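Local coordinates for alanine racemase (Enterococcus faecalis, PDB 3E5P), which is a pyridoxal-5'-phosphate-containing enzyme of the alanine racemase family, a two-chain assembly whose subunits each include an eight-stranded parallel barrel, at residues 104-109 against 129-134; 133-138 against 166-171; 201-206 against 218-223. The protein carries 1 engineered substitution. All coordinates share one frame; numbering follows the deposited sequence.

Contact 1: residues 104-109 against 129-134; sequences VTVATQ and VHLKVD
V106 sets its isopropyl group against two side chains of the neighbouring strand, V129 and L131. With CG1 anti to the backbone N (chi1 179°), V106 sends CG2 to the CB of V129 at 3.7 Å, the two side chains meeting at a slant. L131 instead runs side by side with V106, both pointing the same way; with CD1 extended (chi2 178°), the other methyl, CD2, is the one turned to V106 CB, 3.4 Å away. Strands 103-106 and 127-132, joined through helix 109-116, form a beta-alpha-beta unit of the barrel, and this valine-leucine layer faces outward, where V106 also touches W111 and L112 of that helix. The backbones are held in parallel pairing by H130 N to V104 O (2.7 Å), V106 N to H130 O (2.8 Å) and K132 N to V106 O (3.0 Å), the last nearly straight at 174°. On the inner face stand T105, H130 and K132. The imidazole of H130 is fixed at both nitrogens, NE2 by E164 and ND1 by H203, which should settle its rotation within the buried interior. K132 packs on F167, its fully extended chain leading away from V106 toward the pyridoxal-5'-phosphate.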
# COMPACT_ATOMS: atom_id res chain seq x y z
N VAL C 104 11.31 24.41 6.31
CA VAL C 104 10.19 23.82 7.07
C VAL C 104 9.02 24.76 7.27
O VAL C 104 9.18 25.99 7.26
CB VAL C 104 10.61 23.35 8.48
CG1 VAL C 104 11.56 22.20 8.37
CG2 VAL C 104 11.23 24.50 9.24
N THR C 105 7.84 24.19 7.46
CA THR C 105 6.67 25.00 7.70
C THR C 105 6.53 25.10 9.21
O THR C 105 6.85 24.16 9.93
CB THR C 105 5.38 24.39 7.07
OG1 THR C 105 4.74 23.53 8.00
CG2 THR C 105 5.73 23.59 5.85
N VAL C 106 6.07 26.26 9.68
CA VAL C 106 5.89 26.49 11.10
C VAL C 106 4.42 26.80 11.33
O VAL C 106 3.80 27.52 10.55
CB VAL C 106 6.75 27.67 11.59
CG1 VAL C 106 6.51 27.91 13.07
CG2 VAL C 106 8.22 27.39 11.32
N ALA C 107 3.86 26.25 12.41
CA ALA C 107 2.46 26.46 12.72
C ALA C 107 2.19 27.04 14.11
O ALA C 107 1.05 27.35 14.44
CB ALA C 107 1.71 25.15 12.57
N THR C 108 3.25 27.17 14.91
CA THR C 108 3.12 27.71 16.26
C THR C 108 4.36 28.48 16.68
O THR C 108 5.45 28.22 16.18
CB THR C 108 2.91 26.59 17.29
OG1 THR C 108 4.12 25.83 17.43
CG2 THR C 108 1.78 25.66 16.85
N GLN C 109 4.21 29.44 17.60
CA GLN C 109 5.36 30.19 18.07
C GLN C 109 6.11 29.27 19.03
O GLN C 109 7.32 29.35 19.17
CB GLN C 109 4.93 31.45 18.82
CG GLN C 109 3.52 31.90 18.50
CD GLN C 109 2.49 31.06 19.22
OE1 GLN C 109 2.37 31.12 20.45
NE2 GLN C 109 1.74 30.26 18.47
N VAL C 129 12.20 29.14 7.20
CA VAL C 129 10.89 28.73 7.66
C VAL C 129 9.74 29.38 6.90
O VAL C 129 9.79 30.57 6.57
CB VAL C 129 10.71 29.04 9.17
CG1 VAL C 129 12.03 28.82 9.90
CG2 VAL C 129 10.20 30.47 9.36
N HIS C 130 8.72 28.59 6.59
CA HIS C 130 7.52 29.09 5.91
C HIS C 130 6.41 28.99 6.95
O HIS C 130 6.14 27.92 7.47
CB HIS C 130 7.16 28.24 4.68
CG HIS C 130 8.09 28.39 3.52
ND1 HIS C 130 7.65 28.46 2.22
CD2 HIS C 130 9.44 28.47 3.47
CE1 HIS C 130 8.69 28.57 1.41
NE2 HIS C 130 9.79 28.58 2.14
N LEU C 131 5.76 30.10 7.25
CA LEU C 131 4.69 30.09 8.24
C LEU C 131 3.36 29.75 7.58
O LEU C 131 3.00 30.32 6.55
CB LEU C 131 4.59 31.45 8.93
CG LEU C 131 5.86 31.92 9.64
CD1 LEU C 131 5.65 33.31 10.25
CD2 LEU C 131 6.23 30.92 10.73
N LYS C 132 2.63 28.80 8.16
CA LYS C 132 1.35 28.45 7.58
C LYS C 132 0.21 29.07 8.36
O LYS C 132 0.13 28.96 9.58
CB LYS C 132 1.15 26.93 7.53
CG LYS C 132 -0.09 26.52 6.73
CD LYS C 132 -0.33 25.02 6.77
CE LYS C 132 -1.63 24.67 6.05
NZ LYS C 132 -2.00 23.23 6.20
N VAL C 133 -0.68 29.75 7.65
CA VAL C 133 -1.84 30.34 8.29
C VAL C 133 -3.03 29.49 7.85
O VAL C 133 -3.23 29.26 6.65
CB VAL C 133 -1.97 31.83 7.89
CG1 VAL C 133 -1.47 32.04 6.48
CG2 VAL C 133 -3.40 32.28 8.04
N ASP C 134 -3.94 29.15 8.70
CA ASP C 134 -4.95 28.24 8.42
C ASP C 134 -6.15 28.99 8.35
O ASP C 134 -6.58 29.38 9.28
CB ASP C 134 -5.02 27.34 9.63
CG ASP C 134 -6.29 26.67 9.78
OD1 ASP C 134 -7.14 26.92 9.05
OD2 ASP C 134 -6.46 25.81 10.60

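Contact 2: residues 133-138 against 166-171; sequences VDTGMG and IFTHFS. With PLP (pyridoxal-5'-phosphate), chain J.
At the cofactor end of the parallel barrel, the loop following strand 127-132 is tied to the segment that continues strand 161-167, with V133 and T168 at the centre of the join. V133 N donates to F167 O at 2.9 Å, and one residue further on the hydroxyl of T168 returns the favour, OG1 giving its proton to V133 O at 2.8 Å from almost straight ahead of the carbonyl. The same OG1 accepts from T135 OG1 (2.8 Å), so one buried oxygen holds two positions of the loop. It can do so because chi1 of T168 (-167°) swings OG1 opposite the backbone N. Around T135 the loop bends in an Asx turn, D134 OD1 accepting from G136 N at 3.0 Å; a water bound to D134 OD1 also accepts from M137 N. The methionine chain folds at chi2 and lays SD against S171 CB, 3.6 Å away. H169 belongs to the cofactor site: its ring carries the methyl C2A of pyridoxal-5'-phosphate over its centre, 3.6 Å above the plane, while CE1 approaches N1 to 3.1 Å. Y267 of the second subunit bonds to H169 NE2, bringing the dimer partner up to this pocket.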
# COMPACT_ATOMS: atom_id res chain seq x y z
N VAL C 133 -0.68 29.75 7.65
CA VAL C 133 -1.84 30.34 8.29
C VAL C 133 -3.03 29.49 7.85
O VAL C 133 -3.23 29.26 6.65
CB VAL C 133 -1.97 31.83 7.89
CG1 VAL C 133 -1.47 32.04 6.48
CG2 VAL C 133 -3.40 32.28 8.04
N ASP C 134 -3.94 29.15 8.70
CA ASP C 134 -4.95 28.24 8.42
C ASP C 134 -6.15 28.99 8.35
O ASP C 134 -6.58 29.38 9.28
CB ASP C 134 -5.02 27.34 9.63
CG ASP C 134 -6.29 26.67 9.78
OD1 ASP C 134 -7.14 26.92 9.05
OD2 ASP C 134 -6.46 25.81 10.60
N THR C 135 -6.70 29.21 7.25
CA THR C 135 -7.92 30.00 7.04
C THR C 135 -9.00 29.06 6.51
O THR C 135 -9.73 29.45 5.61
CB THR C 135 -7.30 30.70 5.79
OG1 THR C 135 -7.02 29.72 4.79
CG2 THR C 135 -6.02 31.44 6.14
N GLY C 136 -9.10 27.84 7.03
CA GLY C 136 -10.17 26.97 6.54
C GLY C 136 -9.98 25.47 6.42
O GLY C 136 -10.96 24.73 6.44
N MET C 137 -8.74 25.01 6.29
CA MET C 137 -8.48 23.58 6.17
C MET C 137 -8.64 22.92 7.54
O MET C 137 -8.98 21.74 7.63
CB MET C 137 -7.07 23.34 5.62
CG MET C 137 -6.67 21.88 5.42
SD MET C 137 -7.58 20.98 4.15
CE MET C 137 -7.30 19.31 4.67
N GLY C 138 -8.42 23.69 8.60
CA GLY C 138 -8.57 23.16 9.94
C GLY C 138 -7.52 22.15 10.37
O GLY C 138 -7.64 21.54 11.43
N ILE C 166 5.23 32.41 3.47
CA ILE C 166 4.05 32.41 4.31
C ILE C 166 2.99 31.84 3.38
O ILE C 166 2.81 32.32 2.27
CB ILE C 166 3.69 33.83 4.80
CG1 ILE C 166 2.55 33.74 5.81
CG2 ILE C 166 3.34 34.72 3.64
CD1 ILE C 166 2.29 35.03 6.55
N PHE C 167 2.30 30.79 3.81
CA PHE C 167 1.32 30.17 2.93
C PHE C 167 0.10 29.60 3.62
O PHE C 167 0.09 29.43 4.83
CB PHE C 167 2.01 29.05 2.18
CG PHE C 167 2.37 27.88 3.05
CD1 PHE C 167 1.72 26.66 2.90
CD2 PHE C 167 3.37 28.00 4.01
CE1 PHE C 167 2.05 25.57 3.71
CE2 PHE C 167 3.71 26.91 4.82
CZ PHE C 167 3.06 25.69 4.67
N THR C 168 -0.92 29.31 2.82
CA THR C 168 -2.15 28.70 3.30
C THR C 168 -2.47 27.58 2.32
O THR C 168 -1.75 27.39 1.34
CB THR C 168 -3.34 29.69 3.34
OG1 THR C 168 -4.41 29.12 4.10
CG2 THR C 168 -3.84 29.99 1.95
N HIS C 169 -3.54 26.83 2.58
CA HIS C 169 -3.93 25.72 1.69
C HIS C 169 -5.44 25.63 1.62
O HIS C 169 -6.10 25.67 2.65
CB HIS C 169 -3.36 24.41 2.24
CG HIS C 169 -3.52 23.24 1.32
ND1 HIS C 169 -2.99 23.22 0.05
CD2 HIS C 169 -4.09 22.04 1.51
CE1 HIS C 169 -3.22 22.05 -0.51
NE2 HIS C 169 -3.89 21.31 0.36
N PHE C 170 -5.99 25.51 0.41
CA PHE C 170 -7.45 25.44 0.20
C PHE C 170 -7.99 24.01 0.31
O PHE C 170 -7.39 23.08 -0.22
CB PHE C 170 -7.83 26.00 -1.17
CG PHE C 170 -7.57 27.47 -1.32
CD1 PHE C 170 -8.39 28.40 -0.71
CD2 PHE C 170 -6.46 27.93 -2.03
CE1 PHE C 170 -8.12 29.77 -0.79
CE2 PHE C 170 -6.18 29.30 -2.12
CZ PHE C 170 -7.01 30.22 -1.50
N SER C 171 -9.12 23.86 0.98
CA SER C 171 -9.74 22.54 1.15
C SER C 171 -10.78 22.19 0.08
O SER C 171 -11.11 21.01 -0.10
CB SER C 171 -10.41 22.46 2.52
OG SER C 171 -11.53 23.33 2.60
N1 PLP J . -0.17 21.65 -0.84
C2 PLP J . -0.24 20.84 0.23
C2A PLP J . -0.19 21.51 1.54
C3 PLP J . -0.35 19.46 0.09
O3 PLP J . -0.85 18.78 1.12
C4 PLP J . -0.37 18.82 -1.16
C4A PLP J . 0.44 17.53 -1.35
O4A PLP J . 0.52 16.49 -0.70
C5 PLP J . -0.35 19.72 -2.25
C6 PLP J . -0.21 21.09 -2.06
C5A PLP J . -0.72 19.36 -3.64
O4P PLP J . -2.06 19.52 -3.91
P PLP J . -2.59 18.70 -5.11
O1P PLP J . -2.22 19.42 -6.28
O2P PLP J . -4.01 18.69 -5.25
O3P PLP J . -2.02 17.37 -5.07
O HOH W 1 -6.30 26.28 5.97

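Contact 3: residues 201-206 against 218-223; sequences YVHVSN and GNMIRY. With PLP (pyridoxal-5'-phosphate), chain J.
R222 reaches from its strand across H203 and S205 to the cofactor. Its CB sits near both S205 O and C6 of pyridoxal-5'-phosphate, and CG and CD pass the imidazole of H203, CD coming within 3.7 Å of H203 ND1. There the chain, extended so far, turns at chi3 (-62°), which sets the guanidinium between H203 and the cofactor. NE then points at the pyridine nitrogen, donating to PLP N1 at 3.0 Å with an N-H...N angle of 162° and N1 in the guanidinium plane. NH1 donates to H203 ND1 at 2.9 Å: the acceptor is almost within the guanidinium plane, but the donor approaches from outside the imidazole plane, and the two flat groups are turned 60° apart. A weak second bond joins NH1 to H203 O. NH2 is taken by T168 O and H169 ND1, so every nitrogen of the group has a partner and its rotation is fixed. S205 O lies over one face of the guanidinium and accepts a backbone bond from R222 N (2.9 Å).

Behind this, M220 bends at chi2 and chi3 to put SD over the face of the H203 ring, 4.1 Å from its centroid, and obliquely beside the Y201 ring in a Met-aromatic contact. At the far end, N219 grips V202 twice: OD1 accepts from V202 N and N219 N donates to V202 O, both at 2.8 Å, while ND2 bonds to R200 O.

An arginine donor would probably keep N1 of the cofactor unprotonated, unlike the carboxylate partner found in many other pyridoxal-5'-phosphate enzymes; this arginine-pyridine pair, carried on the last strand of the barrel, is characteristic of the alanine racemase family.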
# COMPACT_ATOMS: atom_id res chain seq x y z
N TYR C 201 8.48 33.99 -0.97
CA TYR C 201 7.49 33.00 -1.40
C TYR C 201 6.15 33.11 -0.72
O TYR C 201 6.01 32.77 0.46
CB TYR C 201 8.02 31.58 -1.16
CG TYR C 201 9.14 31.15 -2.08
CD1 TYR C 201 10.28 30.52 -1.58
CD2 TYR C 201 9.05 31.37 -3.45
CE1 TYR C 201 11.30 30.12 -2.43
CE2 TYR C 201 10.06 30.97 -4.30
CZ TYR C 201 11.18 30.35 -3.79
OH TYR C 201 12.18 29.95 -4.65
N VAL C 202 5.16 33.60 -1.45
CA VAL C 202 3.81 33.73 -0.93
C VAL C 202 2.96 32.79 -1.78
O VAL C 202 2.61 33.11 -2.93
CB VAL C 202 3.30 35.17 -1.04
CG1 VAL C 202 1.81 35.23 -0.68
CG2 VAL C 202 4.09 36.06 -0.10
N HIS C 203 2.65 31.62 -1.22
CA HIS C 203 1.91 30.59 -1.94
C HIS C 203 0.59 30.12 -1.33
O HIS C 203 0.44 30.05 -0.10
CB HIS C 203 2.82 29.38 -2.16
CG HIS C 203 3.65 29.00 -0.97
ND1 HIS C 203 3.61 27.75 -0.39
CD2 HIS C 203 4.59 29.70 -0.28
CE1 HIS C 203 4.50 27.69 0.59
NE2 HIS C 203 5.11 28.86 0.67
N VAL C 204 -0.37 29.78 -2.18
CA VAL C 204 -1.65 29.31 -1.70
C VAL C 204 -2.28 28.28 -2.62
O VAL C 204 -3.21 27.58 -2.23
CB VAL C 204 -2.65 30.49 -1.54
CG1 VAL C 204 -2.06 31.56 -0.64
CG2 VAL C 204 -2.98 31.08 -2.91
N SER C 205 -1.76 28.16 -3.84
CA SER C 205 -2.33 27.26 -4.82
C SER C 205 -1.81 25.84 -4.94
O SER C 205 -0.62 25.56 -4.78
CB SER C 205 -2.26 27.90 -6.21
OG SER C 205 -2.91 29.16 -6.22
N ASN C 206 -2.74 24.94 -5.24
CA ASN C 206 -2.46 23.53 -5.46
C ASN C 206 -2.92 23.30 -6.91
O ASN C 206 -3.24 24.27 -7.60
CB ASN C 206 -3.26 22.67 -4.47
CG ASN C 206 -4.76 22.93 -4.54
OD1 ASN C 206 -5.53 22.35 -3.77
ND2 ASN C 206 -5.18 23.80 -5.45
N GLY C 218 -0.37 35.64 -4.87
CA GLY C 218 0.69 34.67 -4.69
C GLY C 218 1.70 34.68 -5.81
O GLY C 218 1.38 35.08 -6.93
N ASN C 219 2.91 34.21 -5.54
CA ASN C 219 3.95 34.17 -6.56
C ASN C 219 4.59 32.80 -6.71
O ASN C 219 5.56 32.65 -7.43
CB ASN C 219 5.04 35.21 -6.25
CG ASN C 219 5.75 34.94 -4.93
OD1 ASN C 219 5.41 34.02 -4.19
ND2 ASN C 219 6.76 35.76 -4.64
N MET C 220 4.03 31.79 -6.04
CA MET C 220 4.56 30.43 -6.12
C MET C 220 3.44 29.40 -5.96
O MET C 220 2.66 29.48 -5.02
CB MET C 220 5.61 30.21 -5.03
CG MET C 220 6.32 28.86 -5.11
SD MET C 220 5.93 27.76 -3.73
CE MET C 220 4.54 26.99 -4.37
N ILE C 221 3.36 28.43 -6.86
CA ILE C 221 2.31 27.42 -6.73
C ILE C 221 2.84 26.02 -6.44
O ILE C 221 3.88 25.60 -6.99
CB ILE C 221 1.41 27.36 -7.97
CG1 ILE C 221 2.14 26.68 -9.12
CG2 ILE C 221 0.97 28.78 -8.34
CD1 ILE C 221 1.24 26.27 -10.26
N ARG C 222 2.15 25.30 -5.56
CA ARG C 222 2.54 23.95 -5.19
C ARG C 222 1.74 23.01 -6.09
O ARG C 222 0.58 22.70 -5.80
CB ARG C 222 2.22 23.67 -3.71
CG ARG C 222 2.79 24.69 -2.71
CD ARG C 222 2.40 24.38 -1.25
NE ARG C 222 0.96 24.42 -1.05
CZ ARG C 222 0.27 25.53 -0.77
NH1 ARG C 222 0.90 26.69 -0.64
NH2 ARG C 222 -1.05 25.47 -0.62
N TYR C 223 2.37 22.58 -7.17
CA TYR C 223 1.76 21.71 -8.17
C TYR C 223 1.90 20.23 -7.85
O TYR C 223 3.01 19.68 -7.83
CB TYR C 223 2.37 21.99 -9.54
CG TYR C 223 1.39 21.94 -10.68
CD1 TYR C 223 1.76 21.42 -11.92
CD2 TYR C 223 0.10 22.44 -10.54
CE1 TYR C 223 0.86 21.39 -12.97
CE2 TYR C 223 -0.80 22.42 -11.60
CZ TYR C 223 -0.41 21.89 -12.80
OH TYR C 223 -1.31 21.84 -13.84
N1 PLP J . -0.17 21.65 -0.84
C2 PLP J . -0.24 20.84 0.23
C2A PLP J . -0.19 21.51 1.54
C3 PLP J . -0.35 19.46 0.09
O3 PLP J . -0.85 18.78 1.12
C4 PLP J . -0.37 18.82 -1.16
C4A PLP J . 0.44 17.53 -1.35
O4A PLP J . 0.52 16.49 -0.70
C5 PLP J . -0.35 19.72 -2.25
C6 PLP J . -0.21 21.09 -2.06
C5A PLP J . -0.72 19.36 -3.64
O4P PLP J . -2.06 19.52 -3.91
P PLP J . -2.59 18.70 -5.11
O1P PLP J . -2.22 19.42 -6.28
O2P PLP J . -4.01 18.69 -5.25
O3P PLP J . -2.02 17.37 -5.07

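In the fold
The contacts follow the chain in order, the first running into the second through shared V133 and D134, and the third opening later. All lie on the parallel eight-stranded barrel in the N-terminal domain of the alanine racemase family: contact 1 joins strands 103-106 and 127-132, contact 2 links the loop after the latter to strand 161-167, and contact 3 joins 201-205 to 220-223. The centres of contact 1 and contact 2 are about 11 Å apart, those of contact 2 and contact 3 about 12 Å, and those of contact 1 and contact 3 about 15 Å. Contacts 2 and 3 both touch pyridoxal-5'-phosphate, whereas contacts 1 and 2 touch the second subunit, so cofactor site and dimer interface are built from neighbouring parts of one barrel.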